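Local coordinates for protein CCMAN5 (Cellulosimicrobium cellulans, PDB 2XSG) that hydrolyses alpha-mannosidic linkages as a family GH92 glycosidase and enables mannose-6-phosphate modification of lysosomal enzymes produced in yeast, at residues Y347-A352 with V398-T403; F195-Y200 with V404-S409; L565-M570 with Y596-T601; T607-R612 with A718-S723. All coordinates share one frame; numbering follows the deposited sequence.

Contact 1: residues Y347-A352 with V398-T403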
# COMPACT_ATOMS: atom_id res chain seq x y z
N TYR A 347 -1.43 -18.01 -0.81
CA TYR A 347 -2.53 -17.20 -0.31
C TYR A 347 -1.97 -15.91 0.31
O TYR A 347 -1.14 -15.96 1.23
CB TYR A 347 -3.37 -17.98 0.71
CG TYR A 347 -4.52 -17.21 1.30
CD1 TYR A 347 -5.68 -16.97 0.57
CD2 TYR A 347 -4.44 -16.70 2.60
CE1 TYR A 347 -6.74 -16.24 1.12
CE2 TYR A 347 -5.51 -15.99 3.15
CZ TYR A 347 -6.66 -15.78 2.41
OH TYR A 347 -7.71 -15.07 2.95
N TYR A 348 -2.41 -14.78 -0.22
CA TYR A 348 -2.11 -13.48 0.33
C TYR A 348 -3.33 -12.90 1.05
O TYR A 348 -4.48 -13.23 0.73
CB TYR A 348 -1.63 -12.53 -0.79
CG TYR A 348 -0.35 -13.01 -1.43
CD1 TYR A 348 -0.36 -13.89 -2.52
CD2 TYR A 348 0.88 -12.62 -0.91
CE1 TYR A 348 0.84 -14.35 -3.08
CE2 TYR A 348 2.06 -13.08 -1.44
CZ TYR A 348 2.03 -13.94 -2.52
OH TYR A 348 3.24 -14.36 -3.01
N ASP A 349 -3.05 -12.04 2.03
CA ASP A 349 -4.07 -11.40 2.85
C ASP A 349 -3.54 -10.06 3.35
O ASP A 349 -2.31 -9.85 3.38
CB ASP A 349 -4.45 -12.31 4.02
CG ASP A 349 -5.75 -11.91 4.71
OD1 ASP A 349 -6.45 -10.97 4.25
OD2 ASP A 349 -6.06 -12.53 5.75
N SER A 350 -4.46 -9.19 3.74
CA SER A 350 -4.23 -7.81 4.24
C SER A 350 -4.61 -6.81 3.17
O SER A 350 -3.83 -6.54 2.27
CB SER A 350 -2.81 -7.55 4.70
OG SER A 350 -2.75 -6.29 5.35
N TRP A 351 -5.81 -6.28 3.27
CA TRP A 351 -6.40 -5.54 2.16
C TRP A 351 -6.79 -4.14 2.61
O TRP A 351 -7.18 -3.95 3.75
CB TRP A 351 -7.64 -6.29 1.67
CG TRP A 351 -7.37 -7.73 1.28
CD1 TRP A 351 -7.54 -8.84 2.06
CD2 TRP A 351 -6.89 -8.20 0.02
NE1 TRP A 351 -7.19 -9.98 1.36
CE2 TRP A 351 -6.78 -9.61 0.11
CE3 TRP A 351 -6.54 -7.57 -1.18
CZ2 TRP A 351 -6.36 -10.40 -0.97
CZ3 TRP A 351 -6.10 -8.35 -2.25
CH2 TRP A 351 -6.01 -9.75 -2.13
N ALA A 352 -6.65 -3.16 1.72
CA ALA A 352 -7.10 -1.80 1.97
C ALA A 352 -7.65 -1.31 0.64
O ALA A 352 -7.27 -0.25 0.14
CB ALA A 352 -5.95 -0.92 2.43
N VAL A 398 -12.69 -12.62 12.58
CA VAL A 398 -11.30 -12.42 12.98
C VAL A 398 -10.41 -12.78 11.78
O VAL A 398 -10.51 -13.88 11.24
CB VAL A 398 -10.94 -13.29 14.21
CG1 VAL A 398 -9.46 -13.17 14.52
CG2 VAL A 398 -11.78 -12.86 15.43
N HIS A 399 -9.58 -11.84 11.34
CA HIS A 399 -8.74 -12.07 10.15
C HIS A 399 -7.35 -12.72 10.41
O HIS A 399 -6.89 -12.78 11.55
CB HIS A 399 -8.65 -10.79 9.34
CG HIS A 399 -9.88 -10.54 8.53
ND1 HIS A 399 -11.08 -10.17 9.11
CD2 HIS A 399 -10.12 -10.67 7.21
CE1 HIS A 399 -12.00 -10.06 8.16
NE2 HIS A 399 -11.44 -10.38 7.00
N SER A 400 -6.72 -13.26 9.36
CA SER A 400 -5.50 -14.08 9.51
C SER A 400 -4.23 -13.26 9.68
O SER A 400 -3.21 -13.78 10.12
CB SER A 400 -5.36 -15.09 8.35
OG SER A 400 -4.94 -14.48 7.14
N VAL A 401 -4.31 -11.97 9.31
CA VAL A 401 -3.21 -11.00 9.38
C VAL A 401 -3.85 -9.63 9.63
O VAL A 401 -5.05 -9.47 9.37
CB VAL A 401 -2.41 -10.93 8.06
CG1 VAL A 401 -1.72 -12.26 7.73
CG2 VAL A 401 -3.32 -10.49 6.90
N PRO A 402 -3.07 -8.63 10.13
CA PRO A 402 -3.64 -7.30 10.23
C PRO A 402 -4.16 -6.88 8.87
O PRO A 402 -3.53 -7.19 7.84
CB PRO A 402 -2.46 -6.41 10.65
CG PRO A 402 -1.27 -7.25 10.64
CD PRO A 402 -1.69 -8.68 10.65
N THR A 403 -5.30 -6.22 8.86
CA THR A 403 -5.97 -5.89 7.60
C THR A 403 -6.80 -4.62 7.75
O THR A 403 -6.93 -4.08 8.86
CB THR A 403 -6.81 -7.08 7.11
OG1 THR A 403 -7.17 -6.92 5.73
CG2 THR A 403 -8.08 -7.27 7.99

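Contact 2: residues F195-Y200 with V404-S409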
# COMPACT_ATOMS: atom_id res chain seq x y z
N PHE A 195 -7.34 -3.37 13.88
CA PHE A 195 -7.16 -2.15 13.11
C PHE A 195 -8.35 -1.91 12.19
O PHE A 195 -8.78 -2.81 11.47
CB PHE A 195 -5.86 -2.16 12.31
CG PHE A 195 -5.62 -0.89 11.53
CD1 PHE A 195 -5.28 0.30 12.20
CD2 PHE A 195 -5.78 -0.87 10.15
CE1 PHE A 195 -5.07 1.50 11.49
CE2 PHE A 195 -5.57 0.32 9.42
CZ PHE A 195 -5.20 1.50 10.09
N TYR A 196 -8.87 -0.69 12.27
CA TYR A 196 -9.97 -0.20 11.42
C TYR A 196 -11.30 -0.97 11.51
O TYR A 196 -12.19 -0.56 12.27
CB TYR A 196 -9.51 0.05 9.97
CG TYR A 196 -10.44 0.95 9.22
CD1 TYR A 196 -10.63 2.30 9.63
CD2 TYR A 196 -11.18 0.48 8.13
CE1 TYR A 196 -11.51 3.14 8.95
CE2 TYR A 196 -12.07 1.31 7.44
CZ TYR A 196 -12.23 2.63 7.86
OH TYR A 196 -13.10 3.44 7.18
N ASN A 197 -11.44 -2.07 10.76
CA ASN A 197 -12.70 -2.83 10.76
C ASN A 197 -12.67 -4.13 11.54
O ASN A 197 -13.72 -4.66 11.91
CB ASN A 197 -13.16 -3.17 9.33
CG ASN A 197 -13.72 -1.98 8.58
OD1 ASN A 197 -14.29 -1.06 9.17
ND2 ASN A 197 -13.58 -2.01 7.27
N ALA A 198 -11.49 -4.69 11.74
CA ALA A 198 -11.41 -6.10 12.11
C ALA A 198 -10.31 -6.40 13.08
O ALA A 198 -9.26 -5.77 13.07
CB ALA A 198 -11.20 -6.95 10.85
N ALA A 199 -10.57 -7.39 13.93
CA ALA A 199 -9.52 -8.00 14.73
C ALA A 199 -8.79 -9.01 13.85
O ALA A 199 -9.32 -9.44 12.80
CB ALA A 199 -10.10 -8.68 15.96
N TYR A 200 -7.58 -9.39 14.28
CA TYR A 200 -6.74 -10.40 13.62
C TYR A 200 -5.95 -11.15 14.70
O TYR A 200 -5.64 -10.60 15.74
CB TYR A 200 -5.78 -9.74 12.62
CG TYR A 200 -4.76 -8.85 13.31
CD1 TYR A 200 -5.00 -7.49 13.49
CD2 TYR A 200 -3.55 -9.37 13.79
CE1 TYR A 200 -4.07 -6.68 14.15
CE2 TYR A 200 -2.63 -8.58 14.45
CZ TYR A 200 -2.89 -7.24 14.63
OH TYR A 200 -1.97 -6.47 15.28
N VAL A 404 -7.33 -4.10 6.65
CA VAL A 404 -7.99 -2.79 6.71
C VAL A 404 -9.44 -2.85 6.23
O VAL A 404 -10.34 -2.81 7.04
CB VAL A 404 -7.21 -1.72 5.93
CG1 VAL A 404 -7.80 -0.32 6.20
CG2 VAL A 404 -5.72 -1.76 6.30
N ARG A 405 -9.64 -2.94 4.92
CA ARG A 405 -10.98 -2.75 4.33
C ARG A 405 -11.02 -3.35 2.92
O ARG A 405 -9.97 -3.58 2.30
CB ARG A 405 -11.37 -1.26 4.33
CG ARG A 405 -10.49 -0.36 3.46
CD ARG A 405 -10.79 1.13 3.65
NE ARG A 405 -12.20 1.48 3.52
CZ ARG A 405 -12.69 2.71 3.67
NH1 ARG A 405 -11.89 3.72 3.92
NH2 ARG A 405 -13.99 2.93 3.53
N TRP A 406 -12.23 -3.61 2.41
CA TRP A 406 -12.37 -4.51 1.25
C TRP A 406 -13.20 -3.95 0.10
O TRP A 406 -13.39 -4.63 -0.90
CB TRP A 406 -12.95 -5.86 1.70
CG TRP A 406 -12.18 -6.48 2.85
CD1 TRP A 406 -11.07 -7.29 2.76
CD2 TRP A 406 -12.45 -6.32 4.25
NE1 TRP A 406 -10.64 -7.65 4.02
CE2 TRP A 406 -11.47 -7.07 4.95
CE3 TRP A 406 -13.42 -5.62 4.98
CZ2 TRP A 406 -11.43 -7.13 6.34
CZ3 TRP A 406 -13.39 -5.68 6.37
CH2 TRP A 406 -12.39 -6.42 7.04
N GLU A 407 -13.67 -2.72 0.22
CA GLU A 407 -14.45 -2.11 -0.86
C GLU A 407 -13.64 -2.08 -2.15
O GLU A 407 -12.42 -1.94 -2.11
CB GLU A 407 -14.88 -0.67 -0.52
CG GLU A 407 -15.74 -0.53 0.73
CD GLU A 407 -14.95 -0.12 1.96
OE1 GLU A 407 -13.73 -0.37 2.03
OE2 GLU A 407 -15.56 0.47 2.87
N ARG A 408 -14.33 -2.19 -3.29
CA ARG A 408 -13.72 -2.18 -4.63
C ARG A 408 -13.10 -3.52 -5.01
O ARG A 408 -12.56 -3.65 -6.11
CB ARG A 408 -12.68 -1.05 -4.84
CG ARG A 408 -13.10 0.38 -4.47
CD ARG A 408 -14.28 0.92 -5.28
NE ARG A 408 -15.56 0.66 -4.61
CZ ARG A 408 -16.09 1.38 -3.63
NH1 ARG A 408 -15.45 2.44 -3.15
NH2 ARG A 408 -17.26 1.03 -3.10
N SER A 409 -13.18 -4.52 -4.12
CA SER A 409 -12.70 -5.88 -4.46
C SER A 409 -13.29 -6.39 -5.79
O SER A 409 -12.60 -7.07 -6.54
CB SER A 409 -13.02 -6.89 -3.36
OG SER A 409 -12.24 -6.68 -2.19
O HOH W 1 -9.99 -4.15 9.19
O HOH W 2 -14.99 0.07 5.49

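Contact 3: residues L565-M570 with Y596-T601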
# COMPACT_ATOMS: atom_id res chain seq x y z
N LEU A 565 -12.64 21.52 -21.82
CA LEU A 565 -12.51 22.74 -21.03
C LEU A 565 -12.57 22.44 -19.52
O LEU A 565 -11.87 23.08 -18.73
CB LEU A 565 -13.58 23.76 -21.43
CG LEU A 565 -13.42 24.42 -22.82
CD1 LEU A 565 -14.70 25.10 -23.22
CD2 LEU A 565 -12.27 25.43 -22.83
N GLY A 566 -13.40 21.47 -19.13
CA GLY A 566 -13.44 21.00 -17.74
C GLY A 566 -12.09 20.48 -17.25
O GLY A 566 -11.63 20.83 -16.14
N MET A 567 -11.45 19.66 -18.08
CA MET A 567 -10.16 19.05 -17.77
C MET A 567 -9.10 20.11 -17.62
O MET A 567 -8.34 20.09 -16.66
CB MET A 567 -9.76 18.02 -18.82
CG MET A 567 -10.19 16.61 -18.48
SD MET A 567 -9.69 16.02 -16.83
CE MET A 567 -7.92 16.03 -16.97
N ARG A 568 -9.08 21.07 -18.54
CA ARG A 568 -8.20 22.22 -18.41
C ARG A 568 -8.43 23.01 -17.12
O ARG A 568 -7.46 23.37 -16.46
CB ARG A 568 -8.27 23.12 -19.65
CG ARG A 568 -7.85 22.37 -20.93
CD ARG A 568 -7.94 23.21 -22.20
NE ARG A 568 -6.92 24.26 -22.17
CZ ARG A 568 -5.76 24.21 -22.81
NH1 ARG A 568 -5.44 23.19 -23.58
NH2 ARG A 568 -4.92 25.22 -22.69
N HIS A 569 -9.68 23.26 -16.75
CA HIS A 569 -10.01 23.95 -15.50
C HIS A 569 -9.61 23.14 -14.25
O HIS A 569 -9.11 23.71 -13.27
CB HIS A 569 -11.51 24.27 -15.43
CG HIS A 569 -11.86 25.29 -14.39
ND1 HIS A 569 -11.50 26.62 -14.50
CD2 HIS A 569 -12.53 25.18 -13.22
CE1 HIS A 569 -11.94 27.28 -13.45
NE2 HIS A 569 -12.57 26.43 -12.65
N MET A 570 -9.82 21.82 -14.31
CA MET A 570 -9.38 20.88 -13.24
C MET A 570 -7.92 21.08 -12.83
O MET A 570 -7.56 20.94 -11.66
CB MET A 570 -9.56 19.44 -13.71
CG MET A 570 -9.27 18.38 -12.65
SD MET A 570 -10.70 18.25 -11.56
CE MET A 570 -10.13 17.01 -10.40
N TYR A 596 -4.17 11.68 -16.34
CA TYR A 596 -4.18 10.92 -17.58
C TYR A 596 -5.46 11.08 -18.39
O TYR A 596 -5.61 10.44 -19.43
CB TYR A 596 -3.91 9.43 -17.29
CG TYR A 596 -2.58 9.18 -16.61
CD1 TYR A 596 -2.46 9.23 -15.22
CD2 TYR A 596 -1.44 8.89 -17.36
CE1 TYR A 596 -1.24 9.01 -14.59
CE2 TYR A 596 -0.21 8.67 -16.74
CZ TYR A 596 -0.12 8.72 -15.36
OH TYR A 596 1.09 8.50 -14.74
N LEU A 597 -6.38 11.94 -17.95
CA LEU A 597 -7.64 12.10 -18.70
C LEU A 597 -7.57 13.06 -19.89
O LEU A 597 -8.49 13.11 -20.71
CB LEU A 597 -8.80 12.46 -17.76
CG LEU A 597 -8.97 11.46 -16.60
CD1 LEU A 597 -10.18 11.83 -15.75
CD2 LEU A 597 -9.08 10.03 -17.11
N PHE A 598 -6.48 13.82 -19.98
CA PHE A 598 -6.27 14.67 -21.14
C PHE A 598 -6.16 13.88 -22.44
O PHE A 598 -6.48 14.40 -23.51
CB PHE A 598 -5.05 15.58 -20.94
CG PHE A 598 -5.25 16.65 -19.91
CD1 PHE A 598 -4.62 16.56 -18.66
CD2 PHE A 598 -6.06 17.75 -20.18
CE1 PHE A 598 -4.77 17.57 -17.70
CE2 PHE A 598 -6.22 18.77 -19.23
CZ PHE A 598 -5.58 18.67 -17.98
N ASN A 599 -5.72 12.61 -22.34
CA ASN A 599 -5.72 11.67 -23.46
C ASN A 599 -7.13 11.49 -24.03
O ASN A 599 -7.31 11.23 -25.22
CB ASN A 599 -5.21 10.29 -23.02
CG ASN A 599 -3.71 10.25 -22.79
OD1 ASN A 599 -2.99 11.23 -23.00
ND2 ASN A 599 -3.23 9.09 -22.34
N TYR A 600 -8.13 11.61 -23.17
CA TYR A 600 -9.53 11.42 -23.56
C TYR A 600 -10.14 12.68 -24.14
O TYR A 600 -11.15 12.60 -24.84
CB TYR A 600 -10.38 10.98 -22.37
CG TYR A 600 -10.07 9.59 -21.83
CD1 TYR A 600 -8.97 9.37 -20.99
CD2 TYR A 600 -10.89 8.50 -22.13
CE1 TYR A 600 -8.69 8.11 -20.47
CE2 TYR A 600 -10.62 7.22 -21.60
CZ TYR A 600 -9.52 7.04 -20.76
OH TYR A 600 -9.22 5.80 -20.24
N THR A 601 -9.56 13.84 -23.83
CA THR A 601 -10.07 15.10 -24.36
C THR A 601 -9.28 15.59 -25.56
O THR A 601 -9.38 16.77 -25.91
CB THR A 601 -10.05 16.24 -23.32
OG1 THR A 601 -8.72 16.41 -22.81
CG2 THR A 601 -11.03 15.95 -22.18

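Contact 4: residues T607-R612 with A718-S723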
# COMPACT_ATOMS: atom_id res chain seq x y z
N THR A 607 -1.39 15.46 -20.65
CA THR A 607 -1.21 14.27 -19.81
C THR A 607 0.29 14.05 -19.59
O THR A 607 0.75 13.89 -18.45
CB THR A 607 -1.93 13.04 -20.42
OG1 THR A 607 -3.33 13.10 -20.08
CG2 THR A 607 -1.35 11.71 -19.89
N GLN A 608 1.05 14.10 -20.67
CA GLN A 608 2.50 13.95 -20.59
C GLN A 608 3.13 14.99 -19.67
O GLN A 608 3.94 14.64 -18.81
CB GLN A 608 3.12 14.05 -21.99
CG GLN A 608 2.70 12.90 -22.88
CD GLN A 608 2.58 13.30 -24.34
OE1 GLN A 608 3.36 14.11 -24.85
NE2 GLN A 608 1.60 12.73 -25.02
N LYS A 609 2.74 16.25 -19.84
CA LYS A 609 3.23 17.32 -18.98
C LYS A 609 2.95 17.04 -17.51
O LYS A 609 3.85 17.08 -16.67
CB LYS A 609 2.63 18.68 -19.37
CG LYS A 609 3.22 19.87 -18.58
CD LYS A 609 2.50 21.22 -18.84
CE LYS A 609 1.05 21.17 -18.33
NZ LYS A 609 0.38 22.49 -18.39
N TRP A 610 1.68 16.76 -17.21
CA TRP A 610 1.25 16.58 -15.83
C TRP A 610 1.81 15.34 -15.17
O TRP A 610 2.14 15.38 -13.98
CB TRP A 610 -0.29 16.63 -15.73
CG TRP A 610 -0.75 18.05 -15.80
CD1 TRP A 610 -1.45 18.64 -16.83
CD2 TRP A 610 -0.49 19.08 -14.85
NE1 TRP A 610 -1.66 19.97 -16.54
CE2 TRP A 610 -1.08 20.27 -15.33
CE3 TRP A 610 0.17 19.11 -13.60
CZ2 TRP A 610 -1.03 21.47 -14.62
CZ3 TRP A 610 0.22 20.31 -12.90
CH2 TRP A 610 -0.38 21.47 -13.41
N ALA A 611 1.91 14.26 -15.94
CA ALA A 611 2.56 13.03 -15.44
C ALA A 611 4.01 13.29 -15.05
O ALA A 611 4.43 12.97 -13.93
CB ALA A 611 2.46 11.91 -16.46
N ARG A 612 4.78 13.90 -15.95
CA ARG A 612 6.16 14.22 -15.63
C ARG A 612 6.26 15.20 -14.45
O ARG A 612 7.13 15.04 -13.59
CB ARG A 612 6.93 14.73 -16.86
CG ARG A 612 8.42 14.95 -16.63
CD ARG A 612 9.20 13.66 -16.44
NE ARG A 612 10.56 13.89 -15.92
CZ ARG A 612 11.68 13.46 -16.49
NH1 ARG A 612 11.65 12.75 -17.62
NH2 ARG A 612 12.86 13.71 -15.92
N ALA A 718 12.66 17.32 -21.96
CA ALA A 718 12.07 16.62 -23.09
C ALA A 718 11.14 15.50 -22.60
O ALA A 718 11.49 14.32 -22.64
CB ALA A 718 13.15 16.08 -24.04
N PHE A 719 9.95 15.89 -22.17
CA PHE A 719 9.00 14.95 -21.58
C PHE A 719 7.72 14.79 -22.42
O PHE A 719 6.75 14.19 -21.96
CB PHE A 719 8.68 15.36 -20.13
CG PHE A 719 8.26 16.79 -19.98
CD1 PHE A 719 6.98 17.19 -20.34
CD2 PHE A 719 9.16 17.75 -19.50
CE1 PHE A 719 6.59 18.53 -20.21
CE2 PHE A 719 8.77 19.07 -19.36
CZ PHE A 719 7.49 19.47 -19.72
N TYR A 720 7.70 15.37 -23.62
CA TYR A 720 6.55 15.27 -24.53
C TYR A 720 6.86 14.25 -25.60
O TYR A 720 7.97 14.22 -26.14
CB TYR A 720 6.26 16.60 -25.24
CG TYR A 720 5.77 17.75 -24.37
CD1 TYR A 720 4.47 17.76 -23.87
CD2 TYR A 720 6.59 18.83 -24.08
CE1 TYR A 720 4.01 18.79 -23.10
CE2 TYR A 720 6.14 19.89 -23.29
CZ TYR A 720 4.83 19.86 -22.81
OH TYR A 720 4.34 20.88 -22.03
N VAL A 721 5.87 13.41 -25.92
CA VAL A 721 6.02 12.42 -26.99
C VAL A 721 5.87 13.13 -28.34
O VAL A 721 4.97 13.92 -28.52
CB VAL A 721 5.00 11.27 -26.85
CG1 VAL A 721 5.08 10.32 -28.04
CG2 VAL A 721 5.24 10.53 -25.52
N GLN A 722 6.81 12.87 -29.26
CA GLN A 722 6.78 13.47 -30.60
C GLN A 722 6.25 12.48 -31.63
O GLN A 722 5.61 12.87 -32.60
CB GLN A 722 8.18 13.94 -31.04
CG GLN A 722 8.88 14.82 -30.02
CD GLN A 722 8.10 16.11 -29.70
OE1 GLN A 722 7.68 16.33 -28.55
NE2 GLN A 722 7.91 16.95 -30.71
N SER A 723 6.56 11.21 -31.42
CA SER A 723 6.11 10.13 -32.30
C SER A 723 6.36 8.84 -31.56
O SER A 723 7.05 8.84 -30.53
CB SER A 723 6.88 10.15 -33.63
OG SER A 723 8.16 9.57 -33.47
O HOH W 3 3.20 15.69 -27.07

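Contact 1: residues Y347-A352 with V398-T403
Three hydrogen bonds and one valine methyl carry the dense part of this buried contact, where the short strand 348-349 and the residues after it run beside the loop 398-403. Asp-349 reaches across with CG anti to its backbone N, and its OD2 accepts a hydrogen bond from Ser-400 OG at 2.6 Å on the anti lone pair. The other oxygen, OD1, is met from above the carboxylate plane by the N-H of Ser-350, 2.7 Å from N in a bent bond. With a donor on each oxygen, the buried carboxylate probably stays ionised. CG2 of Val-401 lies 3.6 Å from CG of Asp-349 and also touches CB of Ser-350, so a beta-branched side chain fills the angle between acid and serine. Ser-350, whose short hydroxyl side chain reaches the Pro-402 carbonyl directly, donates a hydrogen bond from OG to Pro-402 O, 2.8 Å away and on a lone pair in the carbonyl plane; this side chain is about 10 Å from a bound buffer molecule. Thr-403 OG1, anti to its own N, takes the N-H of Trp-351 at 2.9 Å almost in line (169°). Toward the exposed end of the loop at Val-398 the fit loosens: Tyr-347 offers just a ring edge to Ser-400, with CE2 4.3 Å from OG, while His-399 keeps further off. The chain ahead of helix 353-366 is thus bonded to the loop leading on to helix 409-418, within a catalytic domain whose clan has the (alpha/alpha)6-barrel fold.

Contact 2: residues F195-Y200 with V404-S409
Val-404 places its methyls beside two aromatic rings: CG2 meets the edge of Phe-195, 3.8 Å from CE2, and CG1 touches CD2 of Tyr-196. Its carbonyl O lies at the edge of the Tyr-196 ring, and a water 2.6 Å from Val-404 O is also within bonding distance of Phe-195 O, placed to bridge the two backbones. The aromatic pair belongs to a type II' turn, Phe-195 to Ala-198, which closes the beta hairpin between strands 185-195 and 198-208; the hairpin tip of the N-terminal beta domain thus rests on a loop of the catalytic domain. Arg-405 comes next, its chain bent at chi3 (-52°) so that the guanidinium passes Tyr-196, whose OH sits over one face, 3.5 Å from NH1 but at an angle too poor for a bond. Side-on, the same group grips Glu-407, NE to OE1 at 2.8 Å and NH2 to OE2 at 3.0 Å, while NH1 bonds a bound buffer molecule and Trp-354 makes a cation-pi contact. An alanine here would probably lose the two-pronged hold on Glu-407 and leave the Tyr-196 hydroxyl without its flat cover. Trp-406, stacked on His-399, receives the CB of Ala-198 at its ring edge, 4.0 Å from CH2, and packs obliquely against the Asn-197 amide. Beyond it, Glu-407 OE2 shares a second water with Asn-197 ND2, suiting a carboxylate and an amide at the partly exposed side of the contact. Ser-409 then starts helix 409-418, its OG and N both donating to Trp-406 O, with OG 2.7 Å away.

Contact 3: residues L565-M570 with Y596-T601
A CH-pi contact dominates: the terminal CE of Met-567 sits squarely over the middle of the Phe-598 ring, 3.6 Å from the centroid and 12° off the normal. Bends at chi2 and chi3 fold the thioether back so that its methyl, polarised by the neighbouring sulfur, can lie on the pi cloud. The sulfur itself is further away, SD 5.0 Å from the centroid, which adds a Met-aromatic contact. Apolar packing surrounds this pair. CB of Leu-597 meets CE of Met-567 at 3.8 Å, the two side chains crossing at about a right angle, and CG2 of Thr-601 touches CG of Met-567 at 3.9 Å. An unbranched, flexible methionine suits a place where one chain must follow three differently shaped neighbours. Against the helix backbone, CZ of Phe-598 comes 3.4 Å from O of Met-567, so the ring also leans on the peptide toward Arg-568. A leucine in place of Phe-598 would probably lose the flat face under CE and leave the Met-567 methyl poorly supported. No hydrogen bond crosses between the segments; the charged end of Arg-568 turns instead to a salt bridge with Glu-603. The last turn of helix 560-570 is thereby pressed on the loop before helix 604-616, whose Leu-606, Thr-607 and Trp-610 also touch Phe-598, while Met-550 of helix 550-556 packs on Leu-597.

Contact 4: residues T607-R612 with A718-S723
Helix 604-616 of the GH92 catalytic domain packs here on the start of strand 720-726, which belongs to a mixed beta sheet and pairs with strand 746-752. The segment axes approach to 8.4 Å and run at 140° to each other. The pairing contains a classic beta bulge, in which Gln-722 and Ser-723 both face Arg-750. Phe-719, just before the strand, is the main apolar piece: its CG takes the crowded position between backbone N and carbonyl carbon, turning the ring toward the helix. There CE1 lies 3.8 Å from CA of Lys-609, and CB meets CG of Arg-612 at 3.5 Å. The same CE1 lies over one face of the Tyr-720 ring, off centre. Long aliphatic stems suit such positions, since they pack on the aromatics while their charged ends leave: Lys-609 NZ forms a salt bridge with Glu-573, and Arg-612 NH1 bonds Thr-301. CD of Lys-609 runs alongside Tyr-720, 3.7 Å from OH. The one direct hydrogen bond across the contact comes from the backbone of Val-721, N to Gln-608 OE1, 2.8 Å and fairly straight (158°), although the donor stands well above the plane of the amide carbonyl. Glutamine has the length to bring an acceptor from the helix to the strand. A water also lies within bonding distance of that oxygen, 2.7 Å from Gln-608 OE1, and 2.9 Å from Val-721 O.

Overall arrangement
The four contacts form two touching pairs. Contacts 1 and 2 have centres about 8 Å apart and share one continuous run of chain, 398-409; His-399 N bonds probably with Ala-199 O at 2.8 Å, and Trp-351 O with Arg-405 N at 2.9 Å. Contact 2 lies nearer the probable active site: the side chain of Arg-405 comes within about 3 Å of the bound buffer molecule and about 8 Å of the calcium ion, at the site of Asn-588, Glu-589 and Asp-662. Contacts 3 and 4, centres about 15 Å apart, join where CB of Phe-598 lies 3.1 Å from OG1 of Thr-607; their helices, 560-570 and 604-616, are consecutive. Contacts 2 and 4, centres about 38 Å apart, fall on opposite sides of the chain's centre.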